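Local coordinates for protein cytochrome P450 268A2 Cyp268A2 (PDB 6BLD) that is a haem protein of the cytochrome P450 family, which carries its haem in a mainly helical fold with a smaller beta-rich part, at residues 12-17 with 33-38; 62-67 with 330-335; 142-147 with 391-396. All blocks are in the same frame, centred on the assembly; numbering follows the deposited sequence.

Interaction 1: residues 12-17 with 33-38; sequences DTIDLS and FSELRA
Ile-14 and Leu-36 mark the nearest backbone approach, with their CA atoms 7.8 Å apart, where the irregular chain 12-17 runs beside helix 33-38. At that spacing the side chains alone make the contact. Leu-36 is its centre, and its two methyl groups have different partners. Leu-36 CD2 lies 3.8 Å from Ile-14 CG1, and the two side chains pass alongside each other in opposite directions. The same CD2 of Leu-36 is 3.6 Å from Asp-12 OD2, a carboxylate oxygen resting on a methyl group. CD1 of Leu-36 meets Leu-16 tip to tip, with Leu-16 CD1 at 3.6 Å. The other branch of Leu-16 turns to Phe-33, where Leu-16 CD2 comes 4.0 Å from Phe-33 CE1. The CB of Phe-33 points away from the loop, and only the far part of its ring returns to it.

At the exposed side, Glu-35 has CG anti to its backbone N (chi1 171°) and an extended chain beyond. Its carboxylate lies beside Ile-14, with Glu-35 OE1 3.8 Å from Ile-14 CD1. The loop is shaped by its own aspartates. Asp-12 OD2 accepts from Ile-14 N at 2.9 Å, forming an Asx turn. Asp-15 OD1 makes a second Asx turn with Ser-17 N. The other oxygen of Asp-12, OD1, forms a salt bridge with Arg-40, just beyond the helix.

This is a mainly apolar seam between the N-terminal loop and helix 26-39, with the acids Asp-12 and Glu-35 also touching it. Strand 42-45 borders it, with Ser-43 touching Asp-12 and Leu-36, and His-45 touching Asp-12 and Leu-16. Leu-16 also packs on Phe-21 of helix 19-23 and Ala-63 of strand 61-64.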
# COMPACT_ATOMS: atom_id res chain seq x y z
N ASP A 12 17.29 -16.50 -13.18
CA ASP A 12 17.84 -15.30 -13.78
C ASP A 12 19.11 -14.86 -13.05
O ASP A 12 19.32 -15.17 -11.88
CB ASP A 12 16.81 -14.17 -13.78
CG ASP A 12 17.15 -13.08 -14.77
OD1 ASP A 12 16.75 -13.20 -15.95
OD2 ASP A 12 17.81 -12.10 -14.38
N THR A 13 19.96 -14.14 -13.78
CA THR A 13 21.19 -13.62 -13.19
C THR A 13 20.90 -12.52 -12.18
O THR A 13 21.55 -12.44 -11.13
CB THR A 13 22.12 -13.11 -14.30
OG1 THR A 13 22.76 -14.22 -14.94
CG2 THR A 13 23.18 -12.17 -13.74
N ILE A 14 19.90 -11.68 -12.46
CA ILE A 14 19.61 -10.53 -11.61
C ILE A 14 19.02 -11.01 -10.29
O ILE A 14 18.11 -11.84 -10.26
CB ILE A 14 18.67 -9.55 -12.32
CG1 ILE A 14 19.30 -9.06 -13.63
CG2 ILE A 14 18.31 -8.39 -11.42
CD1 ILE A 14 20.72 -8.57 -13.48
N ASP A 15 19.53 -10.47 -9.19
CA ASP A 15 19.07 -10.83 -7.85
C ASP A 15 17.89 -9.95 -7.46
O ASP A 15 18.02 -8.73 -7.36
CB ASP A 15 20.21 -10.69 -6.84
CG ASP A 15 19.74 -10.80 -5.41
OD1 ASP A 15 18.75 -11.53 -5.15
OD2 ASP A 15 20.36 -10.16 -4.53
N LEU A 16 16.73 -10.58 -7.25
CA LEU A 16 15.54 -9.91 -6.75
C LEU A 16 15.01 -10.54 -5.47
O LEU A 16 13.88 -10.24 -5.07
CB LEU A 16 14.44 -9.89 -7.81
CG LEU A 16 14.74 -9.29 -9.18
CD1 LEU A 16 13.49 -9.35 -10.05
CD2 LEU A 16 15.22 -7.85 -9.04
N SER A 17 15.78 -11.42 -4.83
CA SER A 17 15.28 -12.22 -3.72
C SER A 17 16.04 -12.04 -2.41
O SER A 17 15.49 -12.38 -1.36
CB SER A 17 15.30 -13.71 -4.09
OG SER A 17 14.92 -13.91 -5.44
N PHE A 33 15.96 -3.41 -12.06
CA PHE A 33 14.69 -3.38 -12.79
C PHE A 33 14.87 -2.87 -14.21
O PHE A 33 14.15 -3.29 -15.12
CB PHE A 33 13.68 -2.51 -12.04
CG PHE A 33 13.21 -3.11 -10.74
CD1 PHE A 33 12.86 -4.44 -10.66
CD2 PHE A 33 13.12 -2.32 -9.60
CE1 PHE A 33 12.43 -4.99 -9.46
CE2 PHE A 33 12.69 -2.86 -8.41
CZ PHE A 33 12.34 -4.20 -8.34
N SER A 34 15.83 -1.95 -14.42
CA SER A 34 16.03 -1.38 -15.75
C SER A 34 16.54 -2.42 -16.73
O SER A 34 16.04 -2.53 -17.86
CB SER A 34 16.99 -0.19 -15.67
OG SER A 34 17.17 0.40 -16.94
N GLU A 35 17.55 -3.20 -16.33
CA GLU A 35 18.10 -4.22 -17.22
C GLU A 35 17.07 -5.29 -17.53
O GLU A 35 16.98 -5.76 -18.67
CB GLU A 35 19.35 -4.85 -16.61
CG GLU A 35 19.86 -6.06 -17.38
CD GLU A 35 21.17 -6.60 -16.85
OE1 GLU A 35 21.49 -7.78 -17.13
OE2 GLU A 35 21.89 -5.85 -16.16
N LEU A 36 16.28 -5.70 -16.53
CA LEU A 36 15.22 -6.67 -16.77
C LEU A 36 14.18 -6.12 -17.74
O LEU A 36 13.83 -6.78 -18.72
CB LEU A 36 14.58 -7.08 -15.45
CG LEU A 36 15.46 -7.91 -14.51
CD1 LEU A 36 14.74 -8.19 -13.21
CD2 LEU A 36 15.88 -9.21 -15.18
N ARG A 37 13.69 -4.91 -17.47
CA ARG A 37 12.71 -4.29 -18.37
C ARG A 37 13.22 -4.25 -19.80
O ARG A 37 12.44 -4.37 -20.75
CB ARG A 37 12.37 -2.88 -17.90
CG ARG A 37 11.36 -2.81 -16.76
CD ARG A 37 10.79 -1.41 -16.59
NE ARG A 37 11.82 -0.38 -16.71
CZ ARG A 37 12.50 0.13 -15.69
NH1 ARG A 37 12.26 -0.29 -14.45
NH2 ARG A 37 13.42 1.06 -15.89
N ALA A 38 14.53 -4.08 -19.99
CA ALA A 38 15.07 -3.94 -21.33
C ALA A 38 15.33 -5.29 -21.99
O ALA A 38 14.98 -5.50 -23.15
CB ALA A 38 16.35 -3.10 -21.30

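Interaction 2: residues 62-67 with 330-335; sequences WAVTRR and EKVVMF
Trp-62 and Val-332 start a parallel ladder that continues through Ala-63 with Val-333 and Val-64 with Met-334. Four backbone hydrogen bonds tie the strands, running from Trp-62 N to Lys-331 O (2.8 Å) through to Phe-335 N to Val-64 O (3.1 Å). A fifth bond joins side chains. Trp-62 NE1 donates to Glu-330 OE1 at 2.6 Å, nearly straight at 173°. The oxygen lies in the indole plane, while the indole N-H meets the carboxylate from above its plane. Glu-330 OE2 forms a salt bridge with Arg-9.

The close apolar packing lies on both faces of the sheet. Val-64 CG2 meets Val-332 CG1 at 3.6 Å on the face shared with Trp-62. On the other face Ala-63 CB lies 3.7 Å from Phe-335 CE2, and Val-333 CG1 lies over one face of the Phe-335 ring, toward its rim.

The looser side is at Lys-331, which is partly exposed. Its chain leads away from strand 62-64 to a salt bridge with Asp-58. Strands 61-64 and 331-335 form the one parallel step in an otherwise antiparallel five-strand sheet, consistent with the main beta-sheet of the P450 fold.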
# COMPACT_ATOMS: atom_id res chain seq x y z
N TRP A 62 7.89 -15.64 -11.20
CA TRP A 62 8.13 -14.87 -12.41
C TRP A 62 8.13 -13.38 -12.06
O TRP A 62 7.19 -12.88 -11.44
CB TRP A 62 7.06 -15.15 -13.46
CG TRP A 62 7.19 -16.49 -14.13
CD1 TRP A 62 6.45 -17.60 -13.87
CD2 TRP A 62 8.11 -16.84 -15.17
NE1 TRP A 62 6.85 -18.64 -14.69
CE2 TRP A 62 7.87 -18.19 -15.49
CE3 TRP A 62 9.11 -16.15 -15.85
CZ2 TRP A 62 8.60 -18.87 -16.47
CZ3 TRP A 62 9.83 -16.82 -16.82
CH2 TRP A 62 9.57 -18.16 -17.12
N ALA A 63 9.19 -12.68 -12.47
CA ALA A 63 9.31 -11.25 -12.21
C ALA A 63 8.71 -10.47 -13.37
O ALA A 63 9.14 -10.62 -14.52
CB ALA A 63 10.77 -10.87 -12.00
N VAL A 64 7.70 -9.65 -13.08
CA VAL A 64 7.02 -8.83 -14.07
C VAL A 64 7.41 -7.38 -13.81
O VAL A 64 7.00 -6.78 -12.81
CB VAL A 64 5.50 -9.01 -14.01
CG1 VAL A 64 4.82 -8.12 -15.03
CG2 VAL A 64 5.13 -10.47 -14.24
N THR A 65 8.19 -6.80 -14.73
CA THR A 65 8.81 -5.50 -14.52
C THR A 65 8.24 -4.38 -15.38
O THR A 65 8.36 -3.22 -15.00
CB THR A 65 10.32 -5.59 -14.77
OG1 THR A 65 10.56 -6.11 -16.08
CG2 THR A 65 10.98 -6.51 -13.74
N ARG A 66 7.64 -4.70 -16.52
CA ARG A 66 7.11 -3.68 -17.42
C ARG A 66 5.68 -3.31 -17.02
O ARG A 66 4.91 -4.15 -16.55
CB ARG A 66 7.14 -4.16 -18.87
CG ARG A 66 8.52 -4.09 -19.50
CD ARG A 66 8.48 -4.47 -20.97
NE ARG A 66 9.81 -4.44 -21.57
CZ ARG A 66 10.10 -4.92 -22.78
NH1 ARG A 66 9.14 -5.46 -23.52
NH2 ARG A 66 11.34 -4.85 -23.25
N ARG A 67 5.35 -2.03 -17.22
CA ARG A 67 4.03 -1.54 -16.81
C ARG A 67 2.91 -2.24 -17.57
O ARG A 67 1.91 -2.64 -16.97
CB ARG A 67 3.95 -0.03 -17.00
CG ARG A 67 2.63 0.58 -16.55
CD ARG A 67 2.06 1.52 -17.59
NE ARG A 67 0.63 1.73 -17.40
CZ ARG A 67 -0.31 1.28 -18.23
NH1 ARG A 67 0.03 0.60 -19.32
NH2 ARG A 67 -1.59 1.52 -17.97
N GLU A 330 2.25 -21.48 -11.10
CA GLU A 330 3.47 -20.73 -10.83
C GLU A 330 3.14 -19.34 -10.32
O GLU A 330 2.12 -18.74 -10.68
CB GLU A 330 4.34 -20.65 -12.09
CG GLU A 330 4.89 -21.99 -12.54
CD GLU A 330 5.96 -21.87 -13.61
OE1 GLU A 330 5.82 -21.02 -14.51
OE2 GLU A 330 6.94 -22.65 -13.57
N LYS A 331 4.01 -18.82 -9.45
CA LYS A 331 3.82 -17.50 -8.87
C LYS A 331 4.28 -16.42 -9.83
O LYS A 331 5.29 -16.57 -10.52
CB LYS A 331 4.57 -17.39 -7.55
CG LYS A 331 3.99 -18.24 -6.43
CD LYS A 331 4.76 -18.03 -5.13
CE LYS A 331 4.24 -18.95 -4.04
NZ LYS A 331 4.90 -18.69 -2.73
N VAL A 332 3.53 -15.32 -9.87
CA VAL A 332 3.79 -14.20 -10.77
C VAL A 332 3.77 -12.92 -9.95
O VAL A 332 2.72 -12.56 -9.40
CB VAL A 332 2.76 -14.13 -11.91
CG1 VAL A 332 3.00 -12.92 -12.78
CG2 VAL A 332 2.80 -15.41 -12.75
N VAL A 333 4.91 -12.24 -9.86
CA VAL A 333 5.07 -11.10 -8.97
C VAL A 333 5.13 -9.82 -9.79
O VAL A 333 5.91 -9.72 -10.75
CB VAL A 333 6.33 -11.24 -8.10
CG1 VAL A 333 6.52 -10.01 -7.22
CG2 VAL A 333 6.24 -12.50 -7.25
N MET A 334 4.32 -8.84 -9.41
CA MET A 334 4.27 -7.54 -10.07
C MET A 334 5.11 -6.54 -9.28
O MET A 334 4.90 -6.37 -8.07
CB MET A 334 2.82 -7.05 -10.16
CG MET A 334 1.93 -7.93 -11.01
SD MET A 334 0.34 -7.17 -11.32
CE MET A 334 -0.73 -8.05 -10.21
N PHE A 335 6.06 -5.90 -9.95
CA PHE A 335 6.96 -4.94 -9.31
C PHE A 335 6.50 -3.54 -9.72
O PHE A 335 6.93 -3.00 -10.74
CB PHE A 335 8.41 -5.22 -9.68
CG PHE A 335 8.94 -6.49 -9.09
CD1 PHE A 335 9.46 -6.50 -7.80
CD2 PHE A 335 8.91 -7.67 -9.81
CE1 PHE A 335 9.95 -7.67 -7.25
CE2 PHE A 335 9.40 -8.85 -9.26
CZ PHE A 335 9.92 -8.85 -7.97

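Interaction 3: residues 142-147 with 391-396; sequences DELRMA and VQLPDI
Arg-145 lays its aliphatic chain over Leu-393, with Arg-145 CG only 3.5 Å from Leu-393 CD2. Arg-145 CB and CD are each 3.9 Å from Leu-393 CD2. The other methyl of Leu-393 serves the buried side. Leu-393 CD1 is 3.9 Å from Leu-144 CD2, and the two leucines cross at a slant. Ile-396 closes this side more loosely, with Ile-396 CD1 4.3 Å from Leu-144 CD2. A type I turn from Leu-393 to Ile-396 brings both residues to the same helix.

Gln-392 meets the polar side. Its CG lies anti to the carbonyl carbon (chi1 -52°), and the chain then extends toward Asp-142. Gln-392 OE1 packs against Asp-142 CA at 3.3 Å. Gln-392 OE1 is also 3.6 Å from Arg-145 NH1, where the side chains cross at about a right angle. The amide nitrogen NE2 of Gln-392 donates to the carbonyl O of Lys-138, one turn earlier in helix 123-147.

Arg-145 bends at chi3 (83°), and its NH1 forms a salt bridge with Asp-142 OD1 in its own helix. The modelled separation is very short, so the exact length is doubtful. The chemistry is thus divided: leucine and isoleucine methyls join the turn just after helix 375-392 to helix 123-147 on the buried side, while the charges of Asp-142 and Arg-145 appear to be paired within one helix at the more exposed side, though the modelled geometry is doubtful.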
# COMPACT_ATOMS: atom_id res chain seq x y z
N ASP A 142 -1.52 22.19 12.05
CA ASP A 142 -1.45 23.18 13.12
C ASP A 142 -0.69 22.63 14.32
O ASP A 142 0.19 23.30 14.87
CB ASP A 142 -2.86 23.61 13.54
CG ASP A 142 -2.86 24.65 14.63
OD1 ASP A 142 -2.18 25.69 14.46
OD2 ASP A 142 -3.53 24.44 15.66
N GLU A 143 -1.01 21.40 14.73
CA GLU A 143 -0.28 20.77 15.83
C GLU A 143 1.18 20.52 15.46
O GLU A 143 2.06 20.58 16.32
CB GLU A 143 -0.95 19.46 16.24
CG GLU A 143 -2.30 19.64 16.91
CD GLU A 143 -3.20 18.43 16.74
OE1 GLU A 143 -4.42 18.62 16.56
OE2 GLU A 143 -2.69 17.30 16.80
N LEU A 144 1.45 20.23 14.18
CA LEU A 144 2.83 20.08 13.74
C LEU A 144 3.59 21.40 13.86
O LEU A 144 4.76 21.42 14.27
CB LEU A 144 2.87 19.58 12.30
CG LEU A 144 4.22 19.65 11.58
CD1 LEU A 144 5.18 18.62 12.15
CD2 LEU A 144 4.06 19.46 10.08
N ARG A 145 2.94 22.51 13.52
CA ARG A 145 3.58 23.81 13.62
C ARG A 145 3.94 24.14 15.06
O ARG A 145 5.03 24.66 15.34
CB ARG A 145 2.66 24.89 13.04
CG ARG A 145 3.33 26.25 12.89
CD ARG A 145 2.30 27.33 12.59
NE ARG A 145 1.67 27.82 13.81
CZ ARG A 145 0.51 27.38 14.28
NH1 ARG A 145 -0.16 26.43 13.64
NH2 ARG A 145 0.01 27.88 15.40
N MET A 146 3.04 23.84 16.00
CA MET A 146 3.33 24.07 17.41
C MET A 146 4.44 23.16 17.93
O MET A 146 5.10 23.51 18.91
CB MET A 146 2.06 23.87 18.25
CG MET A 146 0.86 24.65 17.75
SD MET A 146 -0.52 24.64 18.91
CE MET A 146 -0.40 22.97 19.56
N ALA A 147 4.66 22.01 17.28
CA ALA A 147 5.76 21.15 17.68
C ALA A 147 7.11 21.76 17.34
O ALA A 147 8.12 21.44 17.98
CB ALA A 147 5.62 19.77 17.02
N VAL A 391 -0.64 25.93 3.19
CA VAL A 391 -1.37 27.04 3.79
C VAL A 391 -0.68 27.50 5.07
O VAL A 391 -0.47 28.70 5.28
CB VAL A 391 -2.83 26.64 4.05
CG1 VAL A 391 -3.42 27.46 5.20
CG2 VAL A 391 -3.67 26.83 2.79
N GLN A 392 -0.29 26.56 5.92
CA GLN A 392 0.21 26.89 7.25
C GLN A 392 1.73 27.00 7.31
O GLN A 392 2.26 27.89 7.98
CB GLN A 392 -0.28 25.85 8.27
CG GLN A 392 -1.78 25.62 8.24
CD GLN A 392 -2.30 25.06 9.55
OE1 GLN A 392 -1.73 25.30 10.61
NE2 GLN A 392 -3.40 24.32 9.48
N LEU A 393 2.45 26.10 6.62
CA LEU A 393 3.90 26.03 6.69
C LEU A 393 4.49 26.16 5.29
O LEU A 393 4.95 25.17 4.70
CB LEU A 393 4.36 24.73 7.35
CG LEU A 393 3.83 24.59 8.78
CD1 LEU A 393 4.36 23.34 9.46
CD2 LEU A 393 4.20 25.83 9.56
N PRO A 394 4.51 27.38 4.73
CA PRO A 394 4.98 27.55 3.35
C PRO A 394 6.45 27.21 3.15
O PRO A 394 6.85 26.93 2.01
CB PRO A 394 4.71 29.03 3.05
CG PRO A 394 3.74 29.47 4.10
CD PRO A 394 4.06 28.66 5.31
N ASP A 395 7.27 27.21 4.20
CA ASP A 395 8.70 26.96 4.08
C ASP A 395 9.09 25.58 4.60
O ASP A 395 10.26 25.38 4.96
CB ASP A 395 9.49 28.05 4.81
CG ASP A 395 8.91 29.43 4.59
OD1 ASP A 395 8.57 29.76 3.44
OD2 ASP A 395 8.80 30.19 5.58
N ILE A 396 8.16 24.63 4.65
CA ILE A 396 8.47 23.31 5.18
C ILE A 396 9.39 22.57 4.23
O ILE A 396 9.26 22.66 3.00
CB ILE A 396 7.18 22.52 5.46
CG1 ILE A 396 7.50 21.21 6.19
CG2 ILE A 396 6.42 22.24 4.17
CD1 ILE A 396 6.28 20.38 6.52

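Interactions 1 and 2 are neighbours, with centres 11 Å apart. Arg-37 O lies 2.8 Å from Arg-66 NE, a probable hydrogen bond between them. The rings of Phe-33 and Phe-335 also meet, their planes at about 45°, so helix 26-39 borders strand 331-335 of the five-strand sheet. Interaction 3 is remote, its centre about 41 Å from that of interaction 2 and on the opposite side of the chain's centre. It joins helix 123-147 to the end of helix 375-392 and the turn after it. Along the chain interaction 1 closes first, while interactions 2 and 3 alternate their segments. Early and late parts of the chain are therefore brought together in both the sheet region and the helical region.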